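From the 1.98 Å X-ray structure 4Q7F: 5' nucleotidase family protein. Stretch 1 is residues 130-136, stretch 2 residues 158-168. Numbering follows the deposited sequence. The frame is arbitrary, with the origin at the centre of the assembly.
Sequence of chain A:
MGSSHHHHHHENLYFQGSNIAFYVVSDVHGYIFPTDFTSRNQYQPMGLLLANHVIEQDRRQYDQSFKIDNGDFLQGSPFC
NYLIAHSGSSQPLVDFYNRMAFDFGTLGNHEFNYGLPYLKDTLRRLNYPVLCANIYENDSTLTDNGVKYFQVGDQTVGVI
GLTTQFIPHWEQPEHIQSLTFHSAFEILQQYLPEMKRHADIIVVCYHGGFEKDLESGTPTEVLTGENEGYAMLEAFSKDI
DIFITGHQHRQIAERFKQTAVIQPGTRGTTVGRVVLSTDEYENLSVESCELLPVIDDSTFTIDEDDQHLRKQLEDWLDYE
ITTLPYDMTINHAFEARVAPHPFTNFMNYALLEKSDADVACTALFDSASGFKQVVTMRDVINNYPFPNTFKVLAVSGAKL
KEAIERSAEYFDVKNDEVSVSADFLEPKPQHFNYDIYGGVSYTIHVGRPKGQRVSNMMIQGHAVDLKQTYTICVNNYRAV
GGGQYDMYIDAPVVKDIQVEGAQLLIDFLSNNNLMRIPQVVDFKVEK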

# COMPACT_ATOMS: atom_id res chain seq x y z
N VAL A 130 12.98 13.62 -7.07
CA VAL A 130 11.75 13.16 -6.41
C VAL A 130 11.24 14.38 -5.65
O VAL A 130 11.95 14.95 -4.82
CB VAL A 130 12.00 11.94 -5.52
CG1 VAL A 130 10.76 11.64 -4.67
CG2 VAL A 130 12.35 10.73 -6.38
N LEU A 131 10.01 14.80 -5.96
CA LEU A 131 9.47 16.03 -5.39
C LEU A 131 8.52 15.75 -4.24
O LEU A 131 7.55 15.03 -4.41
CB LEU A 131 8.75 16.82 -6.48
CG LEU A 131 9.62 17.23 -7.69
CD1 LEU A 131 8.74 17.83 -8.78
CD2 LEU A 131 10.71 18.20 -7.29
N CYS A 132 8.84 16.30 -3.07
CA CYS A 132 7.98 16.16 -1.87
C CYS A 132 8.05 17.44 -1.05
O CYS A 132 9.02 17.67 -0.33
CB CYS A 132 8.42 14.98 -1.02
SG CYS A 132 7.34 14.74 0.41
N ALA A 133 7.02 18.27 -1.17
CA ALA A 133 7.00 19.55 -0.47
C ALA A 133 6.46 19.53 0.97
O ALA A 133 6.63 20.51 1.73
CB ALA A 133 6.21 20.56 -1.30
N ASN A 134 5.84 18.43 1.38
CA ASN A 134 5.23 18.42 2.71
C ASN A 134 5.80 17.45 3.76
O ASN A 134 5.19 17.24 4.82
CB ASN A 134 3.72 18.22 2.56
CG ASN A 134 3.35 16.84 2.07
OD1 ASN A 134 4.06 16.26 1.26
ND2 ASN A 134 2.25 16.30 2.58
N ILE A 135 6.95 16.86 3.48
CA ILE A 135 7.60 15.98 4.46
C ILE A 135 8.93 16.63 4.76
O ILE A 135 9.79 16.77 3.87
CB ILE A 135 7.83 14.55 3.95
CG1 ILE A 135 6.50 13.86 3.71
CG2 ILE A 135 8.66 13.76 4.95
CD1 ILE A 135 6.61 12.41 3.26
N TYR A 136 9.09 17.05 6.01
CA TYR A 136 10.32 17.71 6.44
C TYR A 136 11.21 16.81 7.27
O TYR A 136 10.73 15.98 8.07
CB TYR A 136 9.99 18.96 7.25
CG TYR A 136 9.65 20.20 6.44
CD1 TYR A 136 8.58 20.22 5.56
CD2 TYR A 136 10.38 21.37 6.62
CE1 TYR A 136 8.28 21.37 4.83
CE2 TYR A 136 10.08 22.52 5.91
CZ TYR A 136 9.03 22.52 5.02
OH TYR A 136 8.74 23.68 4.33
N GLY A 158 4.31 24.59 -13.56
CA GLY A 158 4.79 24.45 -12.20
C GLY A 158 4.28 23.14 -11.63
O GLY A 158 3.09 22.83 -11.73
N VAL A 159 5.19 22.35 -11.06
CA VAL A 159 4.82 21.05 -10.52
C VAL A 159 5.13 20.99 -9.04
O VAL A 159 6.21 21.35 -8.60
CB VAL A 159 5.58 19.90 -11.22
CG1 VAL A 159 5.08 18.56 -10.71
CG2 VAL A 159 5.40 19.98 -12.71
N ILE A 160 4.15 20.54 -8.26
CA ILE A 160 4.37 20.38 -6.85
C ILE A 160 4.07 18.94 -6.46
O ILE A 160 3.03 18.40 -6.83
CB ILE A 160 3.53 21.36 -6.00
CG1 ILE A 160 3.84 21.16 -4.51
CG2 ILE A 160 2.04 21.19 -6.25
CD1 ILE A 160 3.24 22.23 -3.61
N GLY A 161 5.02 18.32 -5.73
CA GLY A 161 4.89 16.95 -5.24
C GLY A 161 4.48 16.93 -3.77
O GLY A 161 5.03 17.64 -2.93
N LEU A 162 3.49 16.11 -3.47
CA LEU A 162 2.94 15.99 -2.13
C LEU A 162 2.69 14.55 -1.80
O LEU A 162 2.44 13.73 -2.69
CB LEU A 162 1.63 16.77 -2.05
CG LEU A 162 1.79 18.28 -2.16
CD1 LEU A 162 0.49 18.99 -2.52
CD2 LEU A 162 2.41 18.83 -0.89
N THR A 163 2.73 14.26 -0.50
CA THR A 163 2.56 12.90 -0.01
C THR A 163 1.55 12.84 1.15
O THR A 163 1.45 13.75 1.98
CB THR A 163 3.93 12.35 0.48
OG1 THR A 163 4.88 12.35 -0.61
CG2 THR A 163 3.78 10.94 1.00
N THR A 164 0.78 11.78 1.20
CA THR A 164 -0.16 11.57 2.34
C THR A 164 0.54 11.82 3.69
O THR A 164 1.63 11.28 3.97
CB THR A 164 -0.80 10.18 2.29
OG1 THR A 164 -1.67 9.98 3.44
CG2 THR A 164 0.27 9.09 2.25
N GLN A 165 -0.10 12.63 4.53
CA GLN A 165 0.46 12.97 5.83
C GLN A 165 0.31 11.84 6.85
O GLN A 165 0.93 11.90 7.90
CB GLN A 165 -0.27 14.20 6.41
CG GLN A 165 -1.73 13.94 6.77
CD GLN A 165 -2.49 15.21 7.12
OE1 GLN A 165 -1.98 16.07 7.80
NE2 GLN A 165 -3.73 15.31 6.66
N PHE A 166 -0.41 10.78 6.50
CA PHE A 166 -0.81 9.76 7.48
C PHE A 166 0.26 8.71 7.83
O PHE A 166 -0.01 7.81 8.58
CB PHE A 166 -2.06 9.06 6.94
CG PHE A 166 -3.11 8.78 7.98
CD1 PHE A 166 -3.80 9.82 8.56
CD2 PHE A 166 -3.48 7.48 8.29
CE1 PHE A 166 -4.79 9.58 9.49
CE2 PHE A 166 -4.48 7.23 9.21
CZ PHE A 166 -5.13 8.29 9.82
N ILE A 167 1.46 8.86 7.28
CA ILE A 167 2.56 7.93 7.51
C ILE A 167 2.81 7.50 8.98
O ILE A 167 3.11 6.32 9.22
CB ILE A 167 3.84 8.41 6.79
CG1 ILE A 167 3.62 8.36 5.27
CG2 ILE A 167 5.03 7.54 7.18
CD1 ILE A 167 4.68 9.02 4.37
N PRO A 168 2.71 8.44 9.97
CA PRO A 168 2.88 8.05 11.37
C PRO A 168 1.92 6.97 11.85
O PRO A 168 2.23 6.26 12.80
CB PRO A 168 2.64 9.36 12.14
CG PRO A 168 3.13 10.41 11.18
CD PRO A 168 2.65 9.91 9.84
O HOH W 1 6.28 13.43 -2.69

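What makes up the apolar part of this contact? Ala133 points its methyl group toward the strand and packs against two larger side chains: its CB lies 4.0 Å from Ile160 CG1 and 4.2 Å from Leu162 CD2. Both of those residues direct their CA-to-CB bonds away from the loop, yet the ends of both side chains come nearer to the other stretch. Toward one end of the contact, Leu131 CD1 meets Val159 CG1 at 4.2 Å; toward the other, Ile135 CD1 reaches Ile167 CD1 at 4.1 Å and Thr163 CB at 3.9 Å. These are ordinary van der Waals separations, spread along the two stretches rather than gathered in a single cluster.

Why can the backbones come so close at Gly161? The CA atoms of Cys132 and Gly161 are 4.6 Å apart, and glycine puts no side chain between them. A CB built in the ideal position on Gly161 would fall 2.0 Å from Leu131 O, a clear clash. In its absence, Gly161 CA approaches Leu131 O to 3.4 Å in a CA-H...O contact. Gly161 O accepts a short, nearly straight hydrogen bond from Ala133 N, 2.7 Å long with an angle of 171° at the hydrogen. The same oxygen also receives a CA-H...O contact from Cys132 CA at 3.5 Å.

How does a loop residue engage the end of the strand? Asn134 uses both ends of its amide to grip the backbone of one residue. Its OD1 accepts a hydrogen bond from Thr163 N at 3.0 Å, while its ND2 donates to Thr163 O at 2.7 Å, with an angle of 175°. The side chain thus satisfies the backbone donor and acceptor of Thr163 much as a neighbouring strand would. The p rotamer, with chi1 at 69°, places the amide for this pairing, and Asn134 CG also packs 3.7 Å from Leu162 CD2.

What links the two stretches where a water lies between them? Water 1 donates to Leu131 O and to Thr163 OG1, with its oxygen 2.7 Å from each of these atoms. It therefore joins a backbone carbonyl to a strand side chain, and both of its protons are committed to the bridge. Nearby, Cys132 SG lies 3.6 Å from Thr163 OG1. The threonine, whose side chain points toward the loop, thus meets the water and the sulfur through its hydroxyl while its backbone is held by Asn134.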